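Local coordinates for DNA damage response protein Rtt109, putative (Neosartorya fumigata, PDB 5ZB9), which probably acetylates lysines of histone H3, using acetyl-CoA as the acetyl donor, in chromatin assembly and the DNA damage response, at residues F90-L102 with Q145-K157. Sequence-based numbering, arbitrary orientation.
With GOL (glycerol), chain B.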
loop_
_atom_site.group_PDB
_atom_site.type_symbol
_atom_site.label_atom_id
_atom_site.label_comp_id
_atom_site.label_asym_id
_atom_site.label_seq_id
_atom_site.Cartn_x
_atom_site.Cartn_y
_atom_site.Cartn_z
ATOM N N PHE A 90 0.108 -2.185 -2.968
ATOM C CA PHE A 90 0.124 -0.741 -2.782
ATOM C C PHE A 90 -1.165 -0.226 -2.172
ATOM O O PHE A 90 -2.253 -0.519 -2.671
ATOM C CB PHE A 90 0.372 -0.032 -4.119
ATOM C CG PHE A 90 0.240 1.460 -4.045
ATOM C CD1 PHE A 90 1.220 2.224 -3.433
ATOM C CD2 PHE A 90 -0.864 2.099 -4.586
ATOM C CE1 PHE A 90 1.101 3.610 -3.360
ATOM C CE2 PHE A 90 -0.989 3.480 -4.517
ATOM C CZ PHE A 90 -0.005 4.236 -3.903
ATOM N N VAL A 91 -1.041 0.545 -1.095
ATOM C CA VAL A 91 -2.200 1.167 -0.461
ATOM C C VAL A 91 -2.542 2.455 -1.203
ATOM O O VAL A 91 -1.724 3.371 -1.259
ATOM C CB VAL A 91 -1.939 1.484 1.022
ATOM C CG1 VAL A 91 -3.205 2.015 1.685
ATOM C CG2 VAL A 91 -1.406 0.253 1.744
ATOM N N SER A 92 -3.734 2.528 -1.782
ATOM C CA SER A 92 -4.097 3.701 -2.560
ATOM C C SER A 92 -4.989 4.643 -1.773
ATOM O O SER A 92 -4.936 5.853 -1.967
ATOM C CB SER A 92 -4.786 3.295 -3.860
ATOM O OG SER A 92 -5.903 2.467 -3.603
ATOM N N LYS A 93 -5.793 4.090 -0.871
ATOM C CA LYS A 93 -6.756 4.880 -0.104
ATOM C C LYS A 93 -6.939 4.316 1.297
ATOM O O LYS A 93 -6.944 3.099 1.495
ATOM C CB LYS A 93 -8.123 4.919 -0.812
ATOM C CG LYS A 93 -8.145 5.646 -2.145
ATOM C CD LYS A 93 -9.386 5.288 -2.970
ATOM C CE LYS A 93 -9.276 5.871 -4.374
ATOM N NZ LYS A 93 -10.193 5.220 -5.348
ATOM N N ALA A 94 -7.112 5.203 2.265
ATOM C CA ALA A 94 -7.420 4.793 3.627
ATOM C C ALA A 94 -8.002 5.974 4.374
ATOM O O ALA A 94 -7.321 6.970 4.590
ATOM C CB ALA A 94 -6.187 4.268 4.334
ATOM N N ASP A 95 -9.270 5.870 4.750
ATOM C CA ASP A 95 -9.928 6.949 5.468
ATOM C C ASP A 95 -10.843 6.390 6.536
ATOM O O ASP A 95 -11.252 5.233 6.468
ATOM C CB ASP A 95 -10.722 7.836 4.506
ATOM C CG ASP A 95 -10.732 9.303 4.935
ATOM O OD1 ASP A 95 -10.220 9.615 6.036
ATOM O OD2 ASP A 95 -11.255 10.142 4.165
ATOM N N SER A 96 -11.149 7.210 7.531
ATOM C CA SER A 96 -12.139 6.857 8.539
ATOM C C SER A 96 -13.308 7.807 8.394
ATOM O O SER A 96 -13.223 8.783 7.657
ATOM C CB SER A 96 -11.557 6.940 9.942
ATOM O OG SER A 96 -11.203 8.277 10.233
ATOM N N THR A 97 -14.399 7.526 9.091
ATOM C CA THR A 97 -15.575 8.379 8.991
ATOM C C THR A 97 -15.725 9.209 10.254
ATOM O O THR A 97 -16.288 10.297 10.231
ATOM C CB THR A 97 -16.846 7.560 8.756
ATOM O OG1 THR A 97 -16.963 6.560 9.775
ATOM C CG2 THR A 97 -16.793 6.891 7.403
ATOM N N GLY A 98 -15.209 8.686 11.358
ATOM C CA GLY A 98 -15.271 9.383 12.623
ATOM C C GLY A 98 -16.380 8.867 13.513
ATOM O O GLY A 98 -16.646 9.445 14.565
ATOM N N TYR A 99 -17.022 7.774 13.102
ATOM C CA TYR A 99 -18.164 7.238 13.849
ATOM C C TYR A 99 -17.822 6.007 14.676
ATOM O O TYR A 99 -18.705 5.370 15.244
ATOM C CB TYR A 99 -19.319 6.938 12.889
ATOM C CG TYR A 99 -19.822 8.205 12.256
ATOM C CD1 TYR A 99 -20.555 9.127 12.998
ATOM C CD2 TYR A 99 -19.519 8.514 10.938
ATOM C CE1 TYR A 99 -20.998 10.307 12.433
ATOM C CE2 TYR A 99 -19.956 9.694 10.366
ATOM C CZ TYR A 99 -20.695 10.586 11.121
ATOM O OH TYR A 99 -21.131 11.761 10.556
ATOM N N LEU A 100 -16.534 5.696 14.764
ATOM C CA LEU A 100 -16.076 4.561 15.553
ATOM C C LEU A 100 -16.480 4.692 17.022
ATOM O O LEU A 100 -16.649 3.685 17.715
ATOM C CB LEU A 100 -14.560 4.414 15.434
ATOM C CG LEU A 100 -13.886 3.329 16.276
ATOM C CD1 LEU A 100 -14.500 1.965 15.992
ATOM C CD2 LEU A 100 -12.384 3.320 16.028
ATOM N N HIS A 101 -16.647 5.928 17.489
ATOM C CA HIS A 101 -17.004 6.172 18.888
ATOM C C HIS A 101 -18.389 5.620 19.253
ATOM O O HIS A 101 -18.676 5.378 20.425
ATOM C CB HIS A 101 -16.937 7.670 19.206
ATOM C CG HIS A 101 -17.975 8.488 18.504
ATOM N ND1 HIS A 101 -17.799 8.979 17.230
ATOM C CD2 HIS A 101 -19.195 8.916 18.906
ATOM C CE1 HIS A 101 -18.872 9.660 16.869
ATOM N NE2 HIS A 101 -19.732 9.642 17.871
ATOM N N LEU A 102 -19.235 5.400 18.249
ATOM C CA LEU A 102 -20.561 4.827 18.475
ATOM C C LEU A 102 -20.504 3.342 18.817
ATOM O O LEU A 102 -21.539 2.694 18.992
ATOM C CB LEU A 102 -21.445 5.025 17.248
ATOM C CG LEU A 102 -21.652 6.475 16.825
ATOM C CD1 LEU A 102 -22.485 6.528 15.554
ATOM C CD2 LEU A 102 -22.306 7.256 17.950
ATOM N N GLN A 145 -8.509 12.558 1.142
ATOM C CA GLN A 145 -8.857 11.198 0.734
ATOM C C GLN A 145 -10.255 11.192 0.104
ATOM O O GLN A 145 -11.179 11.833 0.618
ATOM C CB GLN A 145 -8.796 10.232 1.929
ATOM C CG GLN A 145 -7.411 10.084 2.579
ATOM C CD GLN A 145 -6.567 8.943 1.989
ATOM O OE1 GLN A 145 -7.009 8.216 1.096
ATOM N NE2 GLN A 145 -5.345 8.788 2.494
ATOM N N TYR A 146 -10.386 10.504 -1.027
ATOM C CA TYR A 146 -11.649 10.418 -1.759
ATOM C C TYR A 146 -12.808 9.974 -0.874
ATOM O O TYR A 146 -13.889 10.567 -0.885
ATOM C CB TYR A 146 -11.535 9.421 -2.921
ATOM C CG TYR A 146 -10.555 9.781 -4.017
ATOM C CD1 TYR A 146 -11.007 10.203 -5.263
ATOM C CD2 TYR A 146 -9.181 9.671 -3.819
ATOM C CE1 TYR A 146 -10.119 10.522 -6.278
ATOM C CE2 TYR A 146 -8.284 9.988 -4.827
ATOM C CZ TYR A 146 -8.759 10.414 -6.055
ATOM O OH TYR A 146 -7.877 10.733 -7.063
ATOM N N LEU A 147 -12.538 8.937 -0.087
ATOM C CA LEU A 147 -13.549 7.993 0.370
ATOM C C LEU A 147 -14.831 8.559 0.952
ATOM O O LEU A 147 -15.902 8.291 0.426
ATOM C CB LEU A 147 -12.926 7.044 1.391
ATOM C CG LEU A 147 -12.115 5.932 0.735
ATOM C CD1 LEU A 147 -11.743 4.881 1.762
ATOM C CD2 LEU A 147 -12.892 5.318 -0.421
ATOM N N PHE A 148 -14.740 9.315 2.034
ATOM C CA PHE A 148 -15.950 9.658 2.781
ATOM C C PHE A 148 -16.191 11.163 2.880
ATOM O O PHE A 148 -15.756 11.808 3.832
ATOM C CB PHE A 148 -15.882 9.038 4.176
ATOM C CG PHE A 148 -15.597 7.568 4.161
ATOM C CD1 PHE A 148 -16.469 6.689 3.534
ATOM C CD2 PHE A 148 -14.456 7.060 4.769
ATOM C CE1 PHE A 148 -16.217 5.328 3.512
ATOM C CE2 PHE A 148 -14.202 5.699 4.758
ATOM C CZ PHE A 148 -15.084 4.831 4.121
ATOM N N PRO A 149 -16.904 11.721 1.893
ATOM C CA PRO A 149 -17.128 13.169 1.857
ATOM C C PRO A 149 -18.066 13.642 2.960
ATOM O O PRO A 149 -19.076 13.004 3.270
ATOM C CB PRO A 149 -17.750 13.391 0.474
ATOM C CG PRO A 149 -17.347 12.183 -0.314
ATOM C CD PRO A 149 -17.419 11.070 0.679
ATOM N N GLY A 150 -17.714 14.772 3.557
ATOM C CA GLY A 150 -18.523 15.344 4.608
ATOM C C GLY A 150 -18.127 14.825 5.973
ATOM O O GLY A 150 -18.395 15.473 6.989
ATOM N N SER A 151 -17.481 13.661 6.002
ATOM C CA SER A 151 -17.017 13.090 7.258
ATOM C C SER A 151 -16.011 14.029 7.919
ATOM O O SER A 151 -15.783 13.956 9.129
ATOM C CB SER A 151 -16.395 11.707 7.037
ATOM O OG SER A 151 -15.237 11.784 6.225
ATOM N N ILE A 152 -15.418 14.912 7.120
ATOM C CA ILE A 152 -14.482 15.906 7.642
ATOM C C ILE A 152 -15.205 16.893 8.568
ATOM O O ILE A 152 -14.607 17.438 9.499
ATOM C CB ILE A 152 -13.760 16.672 6.497
ATOM C CG1 ILE A 152 -12.614 17.520 7.057
ATOM C CG2 ILE A 152 -14.744 17.514 5.684
ATOM C CD1 ILE A 152 -11.785 18.209 6.004
ATOM N N GLU A 153 -16.499 17.094 8.328
ATOM C CA GLU A 153 -17.297 17.992 9.152
ATOM C C GLU A 153 -17.720 17.343 10.469
ATOM O O GLU A 153 -18.079 18.040 11.417
ATOM C CB GLU A 153 -18.529 18.461 8.383
ATOM C CG GLU A 153 -18.202 19.248 7.128
ATOM C CD GLU A 153 -19.445 19.720 6.406
ATOM O OE1 GLU A 153 -20.528 19.729 7.032
ATOM O OE2 GLU A 153 -19.343 20.066 5.208
ATOM N N ASN A 154 -17.680 16.014 10.520
ATOM C CA ASN A 154 -18.004 15.285 11.742
ATOM C C ASN A 154 -16.989 15.611 12.831
ATOM O O ASN A 154 -15.827 15.217 12.740
ATOM C CB ASN A 154 -18.055 13.773 11.472
ATOM C CG ASN A 154 -18.117 12.935 12.750
ATOM O OD1 ASN A 154 -18.507 13.418 13.815
ATOM N ND2 ASN A 154 -17.730 11.663 12.640
ATOM N N PRO A 155 -17.434 16.328 13.877
ATOM C CA PRO A 155 -16.565 16.793 14.967
ATOM C C PRO A 155 -15.849 15.659 15.693
ATOM O O PRO A 155 -14.924 15.911 16.463
ATOM C CB PRO A 155 -17.542 17.502 15.911
ATOM C CG PRO A 155 -18.723 17.851 15.053
ATOM C CD PRO A 155 -18.838 16.728 14.084
ATOM N N GLU A 156 -16.265 14.424 15.441
ATOM C CA GLU A 156 -15.694 13.270 16.126
ATOM C C GLU A 156 -14.583 12.598 15.330
ATOM O O GLU A 156 -13.890 11.721 15.840
ATOM C CB GLU A 156 -16.793 12.259 16.439
ATOM C CG GLU A 156 -17.812 12.774 17.435
ATOM C CD GLU A 156 -17.177 13.101 18.766
ATOM O OE1 GLU A 156 -16.438 12.239 19.296
ATOM O OE2 GLU A 156 -17.403 14.223 19.273
ATOM N N LYS A 157 -14.422 13.008 14.077
ATOM C CA LYS A 157 -13.361 12.474 13.235
ATOM C C LYS A 157 -12.040 13.143 13.580
ATOM O O LYS A 157 -11.878 14.346 13.386
ATOM C CB LYS A 157 -13.684 12.676 11.752
ATOM C CG LYS A 157 -12.615 12.139 10.818
ATOM C CD LYS A 157 -13.023 12.292 9.367
ATOM C CE LYS A 157 -12.027 11.614 8.436
ATOM N NZ LYS A 157 -12.457 11.714 7.010
HETATM C C1 GOL B . -2.157 5.963 2.148
HETATM O O1 GOL B . -1.843 7.222 2.719
HETATM C C2 GOL B . -2.657 6.108 0.712
HETATM O O2 GOL B . -3.601 7.146 0.635
HETATM C C3 GOL B . -1.497 6.457 -0.210
HETATM O O3 GOL B . -0.477 5.484 -0.124
#
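Asp95, near the end of strand 86-96, lies against the loop 145-157 with its whole side chain. Its CB packs on Leu147 CB and the Phe148 ring, while its carboxylate meets Lys157. The lysine, fully extended with CG anti to its backbone N (chi1 -180°), runs back along the strand end and lies roughly perpendicular to the aspartate, making a salt bridge from Lys157 NZ to Asp95 OD1 of 3.2 Å. The backbone N of Ser96 reaches that same oxygen from the same face of the carboxylate. NZ also donates to Ser151 OG and, weakly, to Ser96 O, so three residues gather round the ammonium.

On the other flank of Asp95, Gln145 runs antiparallel to the aspartate side chain. A bend at chi2 (-91°) brings its amide to the strand, where Gln145 OE1 accepts from Ala94 N at 3.2 Å, well above the amide plane, and NE2 donates to a glycerol O2. Beside it, Lys93 NZ stands 4.9 Å from the Tyr146 ring centroid in a cation-pi contact and also pairs with Glu77.

Beyond the strand, Thr97 CG2 sits 3.5 Å from Phe148 CG, over one ring face. Asn154 ND2 gives Thr97 O a nearly straight bond of 3.1 Å and lies over the Tyr99 ring, the amide and ring planes only 12° apart; its OD1 accepts from Glu156 N, forming an Asx turn. Loop 145-157, which follows strand 133-140, thereby fastens the end of strand 86-96 beside Ala94 and Ser96, part of the CoA-binding site of this Rtt109-type histone acetyltransferase.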